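Peroxisomal acyl-CoA oxidase 1A (Solanum lycopersicum, PDB 2FON) probably catalyses, with FAD as cofactor, the first oxidation step of peroxisomal fatty acid beta-oxidation, desaturating acyl-CoA esters and passing the electrons to oxygen. Local coordinates at residues V328-G333 against G337-Q342; G634-R639 against P646-A651. One frame throughout, in Å; residues are numbered along the deposited sequence.

Interaction 1 of 2, residues V328-G333 against G337-Q342; sequences VRRQFG and GGQETQ. With FAD (flavin-adenine dinucleotide), chain D.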
ATOM      1  N   VAL B 328      19.083  -5.672  12.497  1.00 62.85           N
ATOM      2  CA  VAL B 328      20.336  -4.995  12.234  1.00 63.16           C
ATOM      3  C   VAL B 328      20.268  -3.452  12.571  1.00 63.94           C
ATOM      4  O   VAL B 328      21.159  -2.897  13.268  1.00 63.64           O
ATOM      5  CB  VAL B 328      20.754  -5.279  10.746  1.00 63.73           C
ATOM      6  CG1 VAL B 328      21.823  -4.302  10.217  1.00 60.10           C
ATOM      7  CG2 VAL B 328      21.175  -6.710  10.584  1.00 63.44           C
ATOM      8  N   ARG B 329      19.231  -2.774  12.025  1.00 63.56           N
ATOM      9  CA  ARG B 329      18.817  -1.423  12.416  1.00 62.73           C
ATOM     10  C   ARG B 329      18.674  -1.189  13.925  1.00 63.15           C
ATOM     11  O   ARG B 329      17.723  -1.752  14.599  1.00 63.32           O
ATOM     12  CB  ARG B 329      17.449  -1.122  11.825  1.00 62.36           C
ATOM     13  CG  ARG B 329      17.118   0.437  11.771  1.00 63.86           C
ATOM     14  CD  ARG B 329      18.192   1.308  11.073  1.00 60.26           C
ATOM     15  NE  ARG B 329      17.708   2.680  10.957  1.00 62.60           N
ATOM     16  CZ  ARG B 329      18.304   3.664  10.265  1.00 61.19           C
ATOM     17  NH1 ARG B 329      19.425   3.473   9.600  1.00 60.39           N
ATOM     18  NH2 ARG B 329      17.751   4.850  10.210  1.00 62.88           N
ATOM     19  N   ARG B 330      19.571  -0.344  14.447  1.00 61.32           N
ATOM     20  CA  ARG B 330      19.437   0.178  15.794  1.00 60.01           C
ATOM     21  C   ARG B 330      18.993   1.644  15.714  1.00 60.48           C
ATOM     22  O   ARG B 330      19.374   2.358  14.795  1.00 59.98           O
ATOM     23  CB  ARG B 330      20.775   0.072  16.479  1.00 59.58           C
ATOM     24  CG  ARG B 330      21.372  -1.304  16.322  1.00 60.18           C
ATOM     25  CD  ARG B 330      22.690  -1.409  17.012  1.00 59.31           C
ATOM     26  NE  ARG B 330      23.131  -2.797  17.025  1.00 62.76           N
ATOM     27  CZ  ARG B 330      23.035  -3.613  18.097  1.00 64.03           C
ATOM     28  NH1 ARG B 330      22.508  -3.202  19.259  1.00 56.92           N
ATOM     29  NH2 ARG B 330      23.459  -4.868  17.998  1.00 62.51           N
ATOM     30  N   GLN B 331      18.154   2.099  16.646  1.00 60.88           N
ATOM     31  CA  GLN B 331      17.754   3.512  16.656  1.00 61.35           C
ATOM     32  C   GLN B 331      17.196   3.865  18.010  1.00 61.55           C
ATOM     33  O   GLN B 331      16.312   3.172  18.476  1.00 61.48           O
ATOM     34  CB  GLN B 331      16.723   3.826  15.539  1.00 61.34           C
ATOM     35  CG  GLN B 331      16.742   5.247  15.008  1.00 60.30           C
ATOM     36  CD  GLN B 331      18.037   5.636  14.248  1.00 64.98           C
ATOM     37  OE1 GLN B 331      18.326   6.829  14.070  1.00 65.84           O
ATOM     38  NE2 GLN B 331      18.795   4.635  13.770  1.00 64.55           N
ATOM     39  N   PHE B 332      17.710   4.944  18.615  1.00 62.10           N
ATOM     40  CA  PHE B 332      17.445   5.298  20.006  1.00 63.32           C
ATOM     41  C   PHE B 332      18.022   4.362  21.091  1.00 65.35           C
ATOM     42  O   PHE B 332      18.639   3.334  20.792  1.00 65.21           O
ATOM     43  CB  PHE B 332      15.965   5.492  20.248  1.00 61.49           C
ATOM     44  CG  PHE B 332      15.393   6.579  19.447  1.00 61.83           C
ATOM     45  CD1 PHE B 332      14.617   6.285  18.285  1.00 61.52           C
ATOM     46  CD2 PHE B 332      15.656   7.913  19.786  1.00 58.07           C
ATOM     47  CE1 PHE B 332      14.105   7.302  17.504  1.00 59.63           C
ATOM     48  CE2 PHE B 332      15.128   8.959  19.022  1.00 57.50           C
ATOM     49  CZ  PHE B 332      14.350   8.660  17.868  1.00 58.76           C
ATOM     50  N   GLY B 333      17.832   4.769  22.351  1.00 67.55           N
ATOM     51  CA  GLY B 333      17.997   3.880  23.482  1.00 70.16           C
ATOM     52  C   GLY B 333      19.435   3.656  23.885  1.00 71.88           C
ATOM     53  O   GLY B 333      19.750   2.745  24.649  1.00 71.95           O
ATOM     54  N   GLY B 337      27.463   5.529  27.157  1.00 79.85           N
ATOM     55  CA  GLY B 337      28.136   5.169  25.883  1.00 79.04           C
ATOM     56  C   GLY B 337      27.592   4.009  25.025  1.00 78.25           C
ATOM     57  O   GLY B 337      28.176   3.698  23.990  1.00 78.68           O
ATOM     58  N   GLY B 338      26.486   3.379  25.426  1.00 77.09           N
ATOM     59  CA  GLY B 338      25.996   2.146  24.774  1.00 76.20           C
ATOM     60  C   GLY B 338      25.647   2.133  23.286  1.00 75.17           C
ATOM     61  O   GLY B 338      25.494   3.163  22.640  1.00 75.24           O
ATOM     62  N   GLN B 339      25.564   0.931  22.736  1.00 74.35           N
ATOM     63  CA  GLN B 339      25.057   0.688  21.388  1.00 72.70           C
ATOM     64  C   GLN B 339      23.592   1.061  21.404  1.00 72.13           C
ATOM     65  O   GLN B 339      22.927   0.809  22.395  1.00 73.14           O
ATOM     66  CB  GLN B 339      25.122  -0.802  21.115  1.00 72.17           C
ATOM     67  CG  GLN B 339      26.402  -1.262  20.502  1.00 72.63           C
ATOM     68  CD  GLN B 339      26.283  -2.668  19.911  1.00 73.50           C
ATOM     69  OE1 GLN B 339      26.002  -3.638  20.629  1.00 71.63           O
ATOM     70  NE2 GLN B 339      26.500  -2.781  18.594  1.00 71.60           N
ATOM     71  N   GLU B 340      23.052   1.631  20.337  1.00 70.75           N
ATOM     72  CA  GLU B 340      21.610   1.886  20.353  1.00 69.41           C
ATOM     73  C   GLU B 340      20.808   0.576  20.215  1.00 68.58           C
ATOM     74  O   GLU B 340      21.353  -0.458  19.804  1.00 67.87           O
ATOM     75  CB  GLU B 340      21.206   2.882  19.267  1.00 69.62           C
ATOM     76  CG  GLU B 340      21.989   4.187  19.232  1.00 68.53           C
ATOM     77  CD  GLU B 340      21.751   4.915  17.928  1.00 69.86           C
ATOM     78  OE1 GLU B 340      22.588   4.785  16.993  1.00 71.19           O
ATOM     79  OE2 GLU B 340      20.686   5.562  17.807  1.00 71.37           O
ATOM     80  N   THR B 341      19.518   0.635  20.539  1.00 67.47           N
ATOM     81  CA  THR B 341      18.654  -0.536  20.567  1.00 67.30           C
ATOM     82  C   THR B 341      18.240  -0.974  19.154  1.00 67.16           C
ATOM     83  O   THR B 341      17.784  -0.169  18.333  1.00 66.96           O
ATOM     84  CB  THR B 341      17.407  -0.218  21.399  1.00 67.85           C
ATOM     85  OG1 THR B 341      17.815   0.219  22.696  1.00 69.84           O
ATOM     86  CG2 THR B 341      16.490  -1.408  21.557  1.00 68.32           C
ATOM     87  N   GLN B 342      18.410  -2.254  18.847  1.00 66.76           N
ATOM     88  CA  GLN B 342      17.887  -2.759  17.586  1.00 65.96           C
ATOM     89  C   GLN B 342      16.387  -2.533  17.568  1.00 65.77           C
ATOM     90  O   GLN B 342      15.723  -2.775  18.594  1.00 65.27           O
ATOM     91  CB  GLN B 342      18.138  -4.227  17.465  1.00 65.36           C
ATOM     92  CG  GLN B 342      19.597  -4.603  17.507  1.00 64.37           C
ATOM     93  CD  GLN B 342      19.696  -5.944  18.113  1.00 60.37           C
ATOM     94  OE1 GLN B 342      19.660  -6.063  19.328  1.00 63.31           O
ATOM     95  NE2 GLN B 342      19.676  -6.968  17.293  1.00 56.02           N
TER
HETATM   96  PA  FAD D1000      14.112   4.659  11.580  1.00 55.63           P
HETATM   97  O1A FAD D1000      13.923   5.608  12.733  1.00 50.79           O
HETATM   98  O2A FAD D1000      15.488   3.997  11.471  1.00 49.17           O
HETATM   99  O5B FAD D1000      12.945   3.634  11.777  1.00 53.12           O
HETATM  100  C5B FAD D1000      13.049   2.350  11.212  1.00 52.84           C
HETATM  101  C4B FAD D1000      11.948   1.612  11.960  1.00 53.49           C
HETATM  102  O4B FAD D1000      12.266   1.625  13.340  1.00 53.24           O
HETATM  103  C3B FAD D1000      10.576   2.274  11.824  1.00 49.74           C
HETATM  104  O3B FAD D1000       9.672   1.233  11.803  1.00 43.42           O
HETATM  105  C2B FAD D1000      10.370   2.944  13.142  1.00 51.79           C
HETATM  106  O2B FAD D1000       9.023   3.016  13.480  1.00 53.12           O
HETATM  107  C1B FAD D1000      11.148   2.026  14.071  1.00 55.94           C
HETATM  108  N9A FAD D1000      11.596   2.831  15.200  1.00 58.33           N
HETATM  109  C8A FAD D1000      12.672   3.672  15.221  1.00 57.70           C
HETATM  110  N7A FAD D1000      12.702   4.228  16.458  1.00 59.09           N
HETATM  111  C5A FAD D1000      11.686   3.740  17.212  1.00 60.19           C
HETATM  112  C6A FAD D1000      11.275   3.951  18.531  1.00 59.20           C
HETATM  113  N6A FAD D1000      11.945   4.809  19.293  1.00 58.26           N
HETATM  114  N1A FAD D1000      10.168   3.293  19.027  1.00 58.23           N
HETATM  115  C2A FAD D1000       9.463   2.408  18.242  1.00 57.45           C
HETATM  116  N3A FAD D1000       9.881   2.191  16.952  1.00 59.31           N
HETATM  117  C4A FAD D1000      10.966   2.855  16.433  1.00 59.99           C
HETATM  118  N1  FAD D1000      16.419  13.826   5.439  1.00 55.16           N
HETATM  119  C2  FAD D1000      17.040  15.069   5.358  1.00 55.37           C
HETATM  120  O2  FAD D1000      17.787  15.513   6.269  1.00 55.22           O
HETATM  121  N3  FAD D1000      16.754  15.857   4.264  1.00 54.74           N
HETATM  122  C4  FAD D1000      15.917  15.415   3.278  1.00 54.52           C
HETATM  123  O4  FAD D1000      15.731  16.143   2.302  1.00 55.38           O
HETATM  124  C4X FAD D1000      15.322  14.167   3.365  1.00 55.11           C
HETATM  125  N5  FAD D1000      14.501  13.695   2.342  1.00 55.75           N
HETATM  126  C5X FAD D1000      13.954  12.449   2.358  1.00 54.02           C
HETATM  127  C6  FAD D1000      13.189  12.090   1.288  1.00 53.76           C
HETATM  128  C7  FAD D1000      12.591  10.845   1.271  1.00 55.56           C
HETATM  129  C7M FAD D1000      11.744  10.506   0.063  1.00 54.18           C
HETATM  130  C8  FAD D1000      12.782   9.964   2.384  1.00 55.43           C
HETATM  131  C8M FAD D1000      12.185   8.589   2.435  1.00 54.77           C
HETATM  132  C9  FAD D1000      13.570  10.356   3.451  1.00 54.85           C
HETATM  133  C9A FAD D1000      14.195  11.617   3.443  1.00 55.26           C
HETATM  134  N10 FAD D1000      15.029  12.087   4.505  1.00 55.37           N
HETATM  135  C10 FAD D1000      15.579  13.364   4.451  1.00 54.87           C
HETATM  136  C1' FAD D1000      15.295  11.283   5.757  1.00 54.73           C
HETATM  137  C2' FAD D1000      13.912  11.282   6.397  1.00 55.04           C
HETATM  138  O2' FAD D1000      13.488  12.556   6.706  1.00 56.36           O
HETATM  139  C3' FAD D1000      13.716  10.629   7.726  1.00 57.46           C
HETATM  140  O3' FAD D1000      14.351  11.356   8.754  1.00 63.81           O
HETATM  141  C4' FAD D1000      14.109   9.185   7.779  1.00 58.12           C
HETATM  142  O4' FAD D1000      13.576   8.510   6.648  1.00 56.50           O
HETATM  143  C5' FAD D1000      13.549   8.691   9.119  1.00 57.20           C
HETATM  144  O5' FAD D1000      13.317   7.321   8.985  1.00 57.29           O
HETATM  145  P   FAD D1000      14.469   6.267   9.272  1.00 53.74           P
HETATM  146  O1P FAD D1000      15.020   5.833   7.929  1.00 52.73           O
HETATM  147  O2P FAD D1000      15.435   6.961  10.245  1.00 54.56           O
HETATM  148  O3P FAD D1000      13.644   5.166  10.120  1.00 54.88           O
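Two arms of the loop joining helix 297-328 to helix 347-380 meet at a single beta bridge between Arg330 and Gln342: Gln331 N donates to Thr341 O at 2.9 Å, and Thr341 N returns a bond to Phe332 O at 2.8 Å. The touching parts run 120° apart end to end, and neither is a regular strand. The Arg330 side chain, straight from CG to NE, lies across the second arm with its guanidinium between two glutamines. Gln339 NE2 sits over the centre of one face, 3.6 Å from Arg330 CZ, and Gln342 CG over the centre of the opposite face. Both amide planes are within about 30° of the guanidinium plane and stack on it; Gln342 NE2 is hydrogen-bonded to Glu29. At its edge, Arg330 NH1 donates in plane to Glu340 O, 3.0 Å away and almost straight at 171°. Glu340 reaches back across the bridge, where OE2 accepts a weak bond from Phe332 N; its carboxylate also bonds His161 and Asn164 of the second subunit. Arg329, Gln331 and Phe332 turn to the cofactor instead. Arg329 presents its guanidinium edge to the pyrophosphate, NE lying 2.6 Å and NH2 2.7 Å from FAD O2A. Gln331 NE2 lies above one face of that guanidinium, toward its rim, and donates to Arg330 O and to Gly160 O of the second subunit. Phe332 CD1 comes within 3.2 Å of FAD N6A, at the adenine. Two N-H groups sharing one phosphate oxygen fix the rotation of the Arg329 guanidinium, whose positive charge probably offsets the negative charge of the pyrophosphate. Since Arg329 NH1 bonds Leu159 O of the second subunit, one guanidinium serves cofactor and dimer partner together.

Interaction 2 of 2, residues G634-R639 against P646-A651; sequences GSILGR and PKLYEA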
ATOM      1  N   GLY B 634      16.754 -10.619  -3.374  1.00 63.41           N
ATOM      2  CA  GLY B 634      17.252  -9.333  -3.956  1.00 63.03           C
ATOM      3  C   GLY B 634      17.001  -8.083  -3.108  1.00 65.22           C
ATOM      4  O   GLY B 634      16.388  -7.110  -3.578  1.00 66.18           O
ATOM      5  N   SER B 635      17.390  -8.151  -1.835  1.00 65.64           N
ATOM      6  CA  SER B 635      17.199  -7.099  -0.865  1.00 66.02           C
ATOM      7  C   SER B 635      18.553  -6.796  -0.228  1.00 65.70           C
ATOM      8  O   SER B 635      19.194  -7.653   0.413  1.00 65.26           O
ATOM      9  CB  SER B 635      16.289  -7.592   0.286  1.00 67.40           C
ATOM     10  OG  SER B 635      15.947  -6.554   1.248  1.00 67.77           O
ATOM     11  N   ILE B 636      18.989  -5.565  -0.330  1.00 64.27           N
ATOM     12  CA  ILE B 636      20.172  -5.274   0.383  1.00 62.92           C
ATOM     13  C   ILE B 636      19.794  -5.281   1.852  1.00 63.77           C
ATOM     14  O   ILE B 636      20.580  -5.784   2.689  1.00 64.42           O
ATOM     15  CB  ILE B 636      20.802  -4.018  -0.138  1.00 63.16           C
ATOM     16  CG1 ILE B 636      21.318  -4.290  -1.564  1.00 56.68           C
ATOM     17  CG2 ILE B 636      21.888  -3.527   0.815  1.00 64.52           C
ATOM     18  CD1 ILE B 636      21.768  -3.121  -2.248  1.00 53.04           C
ATOM     19  N   LEU B 637      18.560  -4.888   2.187  1.00 62.80           N
ATOM     20  CA  LEU B 637      18.225  -4.826   3.619  1.00 63.61           C
ATOM     21  C   LEU B 637      18.075  -6.207   4.244  1.00 64.06           C
ATOM     22  O   LEU B 637      18.142  -6.341   5.459  1.00 64.92           O
ATOM     23  CB  LEU B 637      17.016  -3.921   3.955  1.00 63.20           C
ATOM     24  CG  LEU B 637      17.025  -2.507   3.371  1.00 63.58           C
ATOM     25  CD1 LEU B 637      15.766  -1.680   3.721  1.00 64.92           C
ATOM     26  CD2 LEU B 637      18.298  -1.809   3.820  1.00 63.23           C
ATOM     27  N   GLY B 638      17.885  -7.241   3.440  1.00 63.92           N
ATOM     28  CA  GLY B 638      17.605  -8.528   4.018  1.00 62.90           C
ATOM     29  C   GLY B 638      18.694  -9.496   3.669  1.00 63.29           C
ATOM     30  O   GLY B 638      18.481 -10.696   3.691  1.00 62.92           O
ATOM     31  N   ARG B 639      19.855  -9.001   3.284  1.00 64.03           N
ATOM     32  CA  ARG B 639      20.983  -9.923   3.087  1.00 65.65           C
ATOM     33  C   ARG B 639      21.119 -10.834   4.294  1.00 65.95           C
ATOM     34  O   ARG B 639      21.094 -10.344   5.426  1.00 66.70           O
ATOM     35  CB  ARG B 639      22.300  -9.168   2.971  1.00 65.67           C
ATOM     36  CG  ARG B 639      22.555  -8.573   1.634  1.00 66.59           C
ATOM     37  CD  ARG B 639      23.741  -7.666   1.764  1.00 66.32           C
ATOM     38  NE  ARG B 639      24.872  -8.501   2.049  1.00 68.57           N
ATOM     39  CZ  ARG B 639      25.541  -9.189   1.133  1.00 68.65           C
ATOM     40  NH1 ARG B 639      25.195  -9.084  -0.151  1.00 62.79           N
ATOM     41  NH2 ARG B 639      26.571  -9.965   1.525  1.00 67.78           N
ATOM     42  N   PRO B 646      27.165  -1.080   4.045  1.00 66.21           N
ATOM     43  CA  PRO B 646      28.190  -0.902   3.019  1.00 66.21           C
ATOM     44  C   PRO B 646      27.636  -1.319   1.701  1.00 65.87           C
ATOM     45  O   PRO B 646      28.081  -0.823   0.686  1.00 65.67           O
ATOM     46  CB  PRO B 646      29.333  -1.842   3.473  1.00 65.25           C
ATOM     47  CG  PRO B 646      29.097  -1.956   4.928  1.00 65.29           C
ATOM     48  CD  PRO B 646      27.603  -2.047   5.059  1.00 66.08           C
ATOM     49  N   LYS B 647      26.658  -2.211   1.720  1.00 65.78           N
ATOM     50  CA  LYS B 647      26.112  -2.685   0.453  1.00 66.73           C
ATOM     51  C   LYS B 647      25.285  -1.639  -0.221  1.00 66.53           C
ATOM     52  O   LYS B 647      25.469  -1.422  -1.421  1.00 67.40           O
ATOM     53  CB  LYS B 647      25.363  -4.013   0.557  1.00 66.82           C
ATOM     54  CG  LYS B 647      26.277  -5.153   0.855  1.00 66.73           C
ATOM     55  CD  LYS B 647      27.214  -5.451  -0.277  1.00 66.89           C
ATOM     56  CE  LYS B 647      28.378  -6.211   0.291  1.00 69.53           C
ATOM     57  NZ  LYS B 647      28.966  -7.014  -0.778  1.00 72.22           N
ATOM     58  N   LEU B 648      24.429  -0.977   0.554  1.00 66.32           N
ATOM     59  CA  LEU B 648      23.686   0.221   0.085  1.00 66.52           C
ATOM     60  C   LEU B 648      24.599   1.319  -0.472  1.00 66.94           C
ATOM     61  O   LEU B 648      24.290   1.894  -1.515  1.00 68.69           O
ATOM     62  CB  LEU B 648      22.751   0.801   1.167  1.00 65.62           C
ATOM     63  CG  LEU B 648      21.464   0.065   1.525  1.00 64.12           C
ATOM     64  CD1 LEU B 648      20.792   0.719   2.656  1.00 67.58           C
ATOM     65  CD2 LEU B 648      20.513   0.118   0.431  1.00 66.30           C
ATOM     66  N   TYR B 649      25.713   1.602   0.185  1.00 66.73           N
ATOM     67  CA  TYR B 649      26.673   2.580  -0.330  1.00 67.49           C
ATOM     68  C   TYR B 649      27.265   2.131  -1.672  1.00 67.93           C
ATOM     69  O   TYR B 649      27.153   2.801  -2.663  1.00 68.70           O
ATOM     70  CB  TYR B 649      27.776   2.812   0.709  1.00 67.88           C
ATOM     71  CG  TYR B 649      28.609   4.015   0.489  1.00 67.19           C
ATOM     72  CD1 TYR B 649      28.212   5.242   0.973  1.00 64.93           C
ATOM     73  CD2 TYR B 649      29.832   3.924  -0.179  1.00 68.46           C
ATOM     74  CE1 TYR B 649      29.001   6.368   0.790  1.00 65.40           C
ATOM     75  CE2 TYR B 649      30.628   5.059  -0.400  1.00 66.82           C
ATOM     76  CZ  TYR B 649      30.196   6.281   0.083  1.00 67.92           C
ATOM     77  OH  TYR B 649      30.957   7.427  -0.115  1.00 69.60           O
ATOM     78  N   GLU B 650      27.886   0.978  -1.712  1.00 69.10           N
ATOM     79  CA  GLU B 650      28.371   0.425  -2.959  1.00 70.20           C
ATOM     80  C   GLU B 650      27.209   0.442  -4.021  1.00 68.94           C
ATOM     81  O   GLU B 650      27.415   0.840  -5.182  1.00 68.30           O
ATOM     82  CB  GLU B 650      29.003  -0.956  -2.681  1.00 68.70           C
ATOM     83  CG  GLU B 650      29.124  -1.946  -3.848  1.00 72.75           C
ATOM     84  CD  GLU B 650      29.626  -3.393  -3.414  1.00 75.00           C
ATOM     85  OE1 GLU B 650      29.232  -3.942  -2.350  1.00 81.26           O
ATOM     86  OE2 GLU B 650      30.443  -4.006  -4.144  1.00 81.93           O
ATOM     87  N   ALA B 651      25.986   0.088  -3.624  1.00 68.22           N
ATOM     88  CA  ALA B 651      24.886   0.110  -4.607  1.00 68.10           C
ATOM     89  C   ALA B 651      24.560   1.510  -5.204  1.00 68.63           C
ATOM     90  O   ALA B 651      24.342   1.640  -6.415  1.00 68.35           O
ATOM     91  CB  ALA B 651      23.652  -0.611  -4.103  1.00 67.19           C
TER
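A type I beta turn, Ile636 to Arg639, packs against one side of helix 644-652 in the C-terminal part of the oxidase, and no hydrogen bond crosses between the two. Ile636, the first residue of the turn, points at the helix and splits its contacts between two branches. Its CG2, anti to the backbone N, meets Lys647 CB at 3.5 Å and Leu648 CG at 3.7 Å. The other branch, extended at chi2 (171°), carries CD1 along the helix to Ala651 CB, 3.6 Å away. Ile636 therefore touches Lys647, Leu648 and Ala651, the first and last about one helical turn apart. Next in the turn, Leu637 CD2 meets Leu648 CD1 at 3.7 Å, the two leucines crossing at an angle; Leu637 also rests on His421 and on Tyr325 of helix 297-328, whereas Leu648 reaches Trp193 of the second subunit. Toward the turn's end, Arg639 lies across Lys647 at about a right angle, its CD 3.7 Å from Lys647 CG, while Lys647 CE stands over the centre of the guanidinium face. The aliphatic part of the lysine does the touching. Arg639 NH1 and Lys647 NZ remain 4.3 Å apart, and each cation has an acid beside it: Arg639 forms a salt bridge with Asp641, and Lys647 NZ a long, weak one with Glu650 OE1. These acids probably ease the repulsion between the two charges. The contact is a loop-to-helix packing in which a type I turn folds back on the helix that follows it, in the helical C-terminal region of an acyl-CoA oxidase.

Overall arrangement
Interactions 1 and 2 lie in different parts of the sequence, the C-alpha1 domain and the C-terminal oxidase region, yet on the same side of the chain's centre; their centres are 20 Å apart and their nearest atoms about 6 Å, without touching. Helix 297-328 relates them: interaction 1 begins at its C-terminal end, while Leu637 of interaction 2 packs against it. FAD is the second common point. Interaction 1 contacts the pyrophosphate and adenine directly; in interaction 2, the Leu637 side chain is about 9 Å from the cofactor and that of Leu648 about 8 Å from that of Arg329. Both also reach the second subunit, whose Thr157 and Ser163 are among the residues that bond FAD; at interaction 1 cofactor binding and dimer contact coincide.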